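Local coordinates for protein Rho guanine nucleotide exchange factor 3 (Mus musculus, PDB 2Z0Q) that acts as a guanine nucleotide exchange factor for the GTPases RhoA and RhoB, at residues Q270-V278 with V313-H324. Residues are numbered along the deposited sequence; the frame is centred on the assembly and turned at random.
With SO4 (sulfate ion), chain D; SO4 (sulfate ion), chain C.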
# COMPACT_ATOMS: atom_id res chain seq x y z
N GLN A 270 19.85 -8.33 0.33
CA GLN A 270 20.86 -9.37 0.42
C GLN A 270 20.33 -10.59 1.17
O GLN A 270 19.94 -10.47 2.35
CB GLN A 270 22.10 -8.75 1.13
CG GLN A 270 23.28 -9.71 1.23
CD GLN A 270 24.47 -9.09 1.96
OE1 GLN A 270 24.52 -7.88 2.16
NE2 GLN A 270 25.41 -9.92 2.36
N LEU A 271 20.25 -11.73 0.49
CA LEU A 271 19.70 -12.92 1.17
C LEU A 271 20.51 -13.22 2.43
O LEU A 271 21.75 -13.23 2.40
CB LEU A 271 19.65 -14.13 0.25
CG LEU A 271 18.29 -14.27 -0.47
CD1 LEU A 271 18.16 -13.17 -1.52
CD2 LEU A 271 18.14 -15.65 -1.08
N TYR A 272 19.79 -13.46 3.54
CA TYR A 272 20.42 -13.74 4.85
C TYR A 272 20.72 -15.24 5.05
O TYR A 272 21.67 -15.61 5.76
CB TYR A 272 19.47 -13.22 5.93
CG TYR A 272 19.95 -13.28 7.35
CD1 TYR A 272 21.06 -12.54 7.76
CD2 TYR A 272 19.21 -13.98 8.33
CE1 TYR A 272 21.44 -12.48 9.10
CE2 TYR A 272 19.58 -13.92 9.70
CZ TYR A 272 20.70 -13.17 10.07
OH TYR A 272 21.06 -13.03 11.37
N ARG A 273 19.91 -16.09 4.43
CA ARG A 273 20.06 -17.54 4.46
C ARG A 273 19.48 -18.03 3.17
O ARG A 273 18.94 -17.23 2.37
CB ARG A 273 19.27 -18.17 5.62
CG ARG A 273 19.70 -17.68 6.98
CD ARG A 273 20.99 -18.38 7.44
NE ARG A 273 21.23 -18.15 8.88
CZ ARG A 273 21.80 -17.06 9.38
NH1 ARG A 273 22.22 -16.08 8.59
NH2 ARG A 273 22.00 -16.98 10.70
N GLN A 274 19.54 -19.33 2.96
CA GLN A 274 18.95 -19.90 1.76
C GLN A 274 17.44 -19.81 1.89
O GLN A 274 16.89 -19.81 2.99
CB GLN A 274 19.40 -21.34 1.61
CG GLN A 274 20.93 -21.39 1.60
CD GLN A 274 21.45 -22.78 1.47
OE1 GLN A 274 20.78 -23.74 1.84
NE2 GLN A 274 22.67 -22.92 0.94
N PRO A 275 16.75 -19.69 0.76
CA PRO A 275 15.28 -19.58 0.80
C PRO A 275 14.63 -20.82 1.42
O PRO A 275 15.16 -21.93 1.28
CB PRO A 275 14.90 -19.45 -0.68
CG PRO A 275 16.12 -18.90 -1.33
CD PRO A 275 17.26 -19.60 -0.62
N ILE A 276 13.49 -20.63 2.08
CA ILE A 276 12.74 -21.72 2.68
C ILE A 276 11.44 -22.01 1.89
O ILE A 276 10.52 -21.19 1.88
CB ILE A 276 12.36 -21.39 4.16
CG1 ILE A 276 13.65 -21.23 4.99
CG2 ILE A 276 11.43 -22.48 4.74
CD1 ILE A 276 13.37 -20.65 6.36
N PRO A 277 11.35 -23.17 1.23
CA PRO A 277 10.14 -23.51 0.47
C PRO A 277 8.97 -23.55 1.44
O PRO A 277 9.13 -24.05 2.55
CB PRO A 277 10.45 -24.91 -0.10
CG PRO A 277 11.92 -24.98 -0.16
CD PRO A 277 12.38 -24.20 1.10
N VAL A 278 7.82 -23.03 1.04
CA VAL A 278 6.66 -23.00 1.91
C VAL A 278 6.22 -24.42 2.31
O VAL A 278 5.75 -24.60 3.43
CB VAL A 278 5.48 -22.20 1.26
CG1 VAL A 278 4.17 -22.45 1.98
CG2 VAL A 278 5.81 -20.67 1.35
N VAL A 313 10.04 -19.46 12.62
CA VAL A 313 9.99 -20.15 11.36
C VAL A 313 11.23 -21.04 11.32
O VAL A 313 12.33 -20.58 11.58
CB VAL A 313 10.06 -19.19 10.16
CG1 VAL A 313 10.22 -19.97 8.94
CG2 VAL A 313 8.75 -18.33 10.06
N SER A 314 11.04 -22.33 11.00
CA SER A 314 12.19 -23.22 10.94
C SER A 314 12.11 -24.11 9.68
O SER A 314 11.04 -24.32 9.09
CB SER A 314 12.30 -24.04 12.24
OG SER A 314 11.31 -25.04 12.29
N PHE A 315 13.26 -24.59 9.28
CA PHE A 315 13.41 -25.36 8.07
C PHE A 315 14.44 -26.46 8.30
O PHE A 315 15.61 -26.21 8.65
CB PHE A 315 13.86 -24.38 6.98
CG PHE A 315 14.25 -25.01 5.68
CD1 PHE A 315 13.46 -26.00 5.12
CD2 PHE A 315 15.34 -24.52 4.96
CE1 PHE A 315 13.74 -26.50 3.83
CE2 PHE A 315 15.63 -25.01 3.67
CZ PHE A 315 14.82 -26.01 3.12
N LYS A 316 14.00 -27.69 8.08
CA LYS A 316 14.86 -28.84 8.26
C LYS A 316 15.54 -29.07 6.91
O LYS A 316 14.86 -29.32 5.92
CB LYS A 316 14.00 -30.04 8.69
CG LYS A 316 14.85 -31.18 9.10
CD LYS A 316 14.08 -32.40 9.57
CE LYS A 316 15.13 -33.48 9.83
NZ LYS A 316 14.46 -34.76 9.95
N ASN A 317 16.87 -29.01 6.88
CA ASN A 317 17.62 -29.13 5.62
C ASN A 317 19.03 -29.63 5.93
O ASN A 317 20.01 -29.04 5.50
CB ASN A 317 17.67 -27.73 4.95
CG ASN A 317 18.06 -27.77 3.48
OD1 ASN A 317 17.74 -28.72 2.78
ND2 ASN A 317 18.73 -26.71 3.00
N GLY A 318 19.10 -30.70 6.71
CA GLY A 318 20.39 -31.25 7.09
C GLY A 318 21.33 -30.26 7.76
O GLY A 318 20.95 -29.58 8.74
N SER A 319 22.56 -30.18 7.23
CA SER A 319 23.60 -29.30 7.76
C SER A 319 23.21 -27.85 7.58
O SER A 319 23.74 -26.98 8.25
CB SER A 319 24.97 -29.56 7.08
OG SER A 319 24.98 -29.23 5.68
N GLN A 320 22.29 -27.59 6.66
CA GLN A 320 21.88 -26.22 6.40
C GLN A 320 20.52 -25.90 7.05
O GLN A 320 19.88 -24.94 6.67
CB GLN A 320 21.80 -25.99 4.88
CG GLN A 320 23.12 -26.16 4.10
CD GLN A 320 24.12 -25.02 4.34
OE1 GLN A 320 24.83 -25.00 5.36
NE2 GLN A 320 24.18 -24.07 3.40
N SER A 321 20.08 -26.69 8.03
CA SER A 321 18.79 -26.41 8.69
C SER A 321 18.83 -25.00 9.28
O SER A 321 19.90 -24.51 9.62
CB SER A 321 18.52 -27.41 9.81
OG SER A 321 18.32 -28.68 9.29
N GLN A 322 17.66 -24.39 9.41
CA GLN A 322 17.60 -23.01 9.89
C GLN A 322 16.47 -22.86 10.89
O GLN A 322 15.50 -23.61 10.86
CB GLN A 322 17.23 -22.04 8.75
CG GLN A 322 18.17 -21.86 7.61
CD GLN A 322 17.52 -21.02 6.51
OE1 GLN A 322 16.89 -20.00 6.80
NE2 GLN A 322 17.68 -21.44 5.25
N THR A 323 16.62 -21.86 11.74
CA THR A 323 15.53 -21.50 12.62
C THR A 323 15.62 -19.98 12.82
O THR A 323 16.70 -19.45 13.02
CB THR A 323 15.53 -22.27 13.96
OG1 THR A 323 14.28 -22.01 14.63
CG2 THR A 323 16.72 -21.89 14.87
N HIS A 324 14.47 -19.30 12.78
CA HIS A 324 14.44 -17.84 12.96
C HIS A 324 13.31 -17.44 13.91
O HIS A 324 12.19 -17.92 13.75
CB HIS A 324 14.16 -17.19 11.62
CG HIS A 324 15.17 -17.52 10.57
ND1 HIS A 324 16.38 -16.88 10.47
CD2 HIS A 324 15.16 -18.48 9.61
CE1 HIS A 324 17.08 -17.43 9.49
NE2 HIS A 324 16.36 -18.40 8.96
S SO4 D . 20.33 -20.44 11.26
O1 SO4 D . 21.46 -21.24 10.66
O2 SO4 D . 20.93 -19.27 11.98
O3 SO4 D . 19.48 -19.91 10.17
O4 SO4 D . 19.51 -21.26 12.19
S SO4 C . 24.17 -14.01 11.69
O1 SO4 C . 25.58 -14.01 12.21
O2 SO4 C . 23.59 -12.62 11.81
O3 SO4 C . 24.18 -14.41 10.24
O4 SO4 C . 23.39 -15.03 12.48
O HOH W 1 19.20 -23.76 4.41
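I276 packs against F315 at the tight end of the contact, its CG1 3.7 Å from CD2 of the ring while its CA lies over one ring face. With CG anti to the backbone N (chi1 172°), the F315 ring sits where both I276 and P277 pack on it, P277 CD coming within 3.6 Å of F315 CZ. Beyond the phenylalanine, I276 CD1 touches V313 CG1 and the amide oxygen of Q322. The Q322 amide is held at both ends: NE2 donates to Q274 O (2.9 Å, N-H...O 167°), tilted from the carbonyl plane, and OE1 accepts a hydrogen bond from H324 NE2 (2.7 Å) on an in-plane lone pair. This fixes which way the amide is turned. Both segments belong to the PH domain of the DH-PH pair, where 313-315 and 322-324 form an antiparallel hairpin and residues 272-275 join strand 266-271 to strand 276-277, both antiparallel to strand 254-263. Toward solvent the fit becomes looser and polar: one water bridges Q274 OE1, Q320 O and Q322 NE2, and the Q274 and Q320 amides meet nearly perpendicular without a mutual bond. R273 lays CG at the H324 ring edge, then bends at chi2 (-78°); its NH1, over the Y272 ring face, donates to Y272 O (2.9 Å) from above the carbonyl plane, and the guanidinium edge grips two sulfates, probably from the crystallisation liquor, NE reaching O3 of sulfate D at 2.8 Å. With an alanine in place of R273, both sulfates would probably lose their arginine donors and the H324 edge its CG neighbour. T323 N also donates to sulfate D, and Y272 OH to O2 of sulfate C at 2.6 Å.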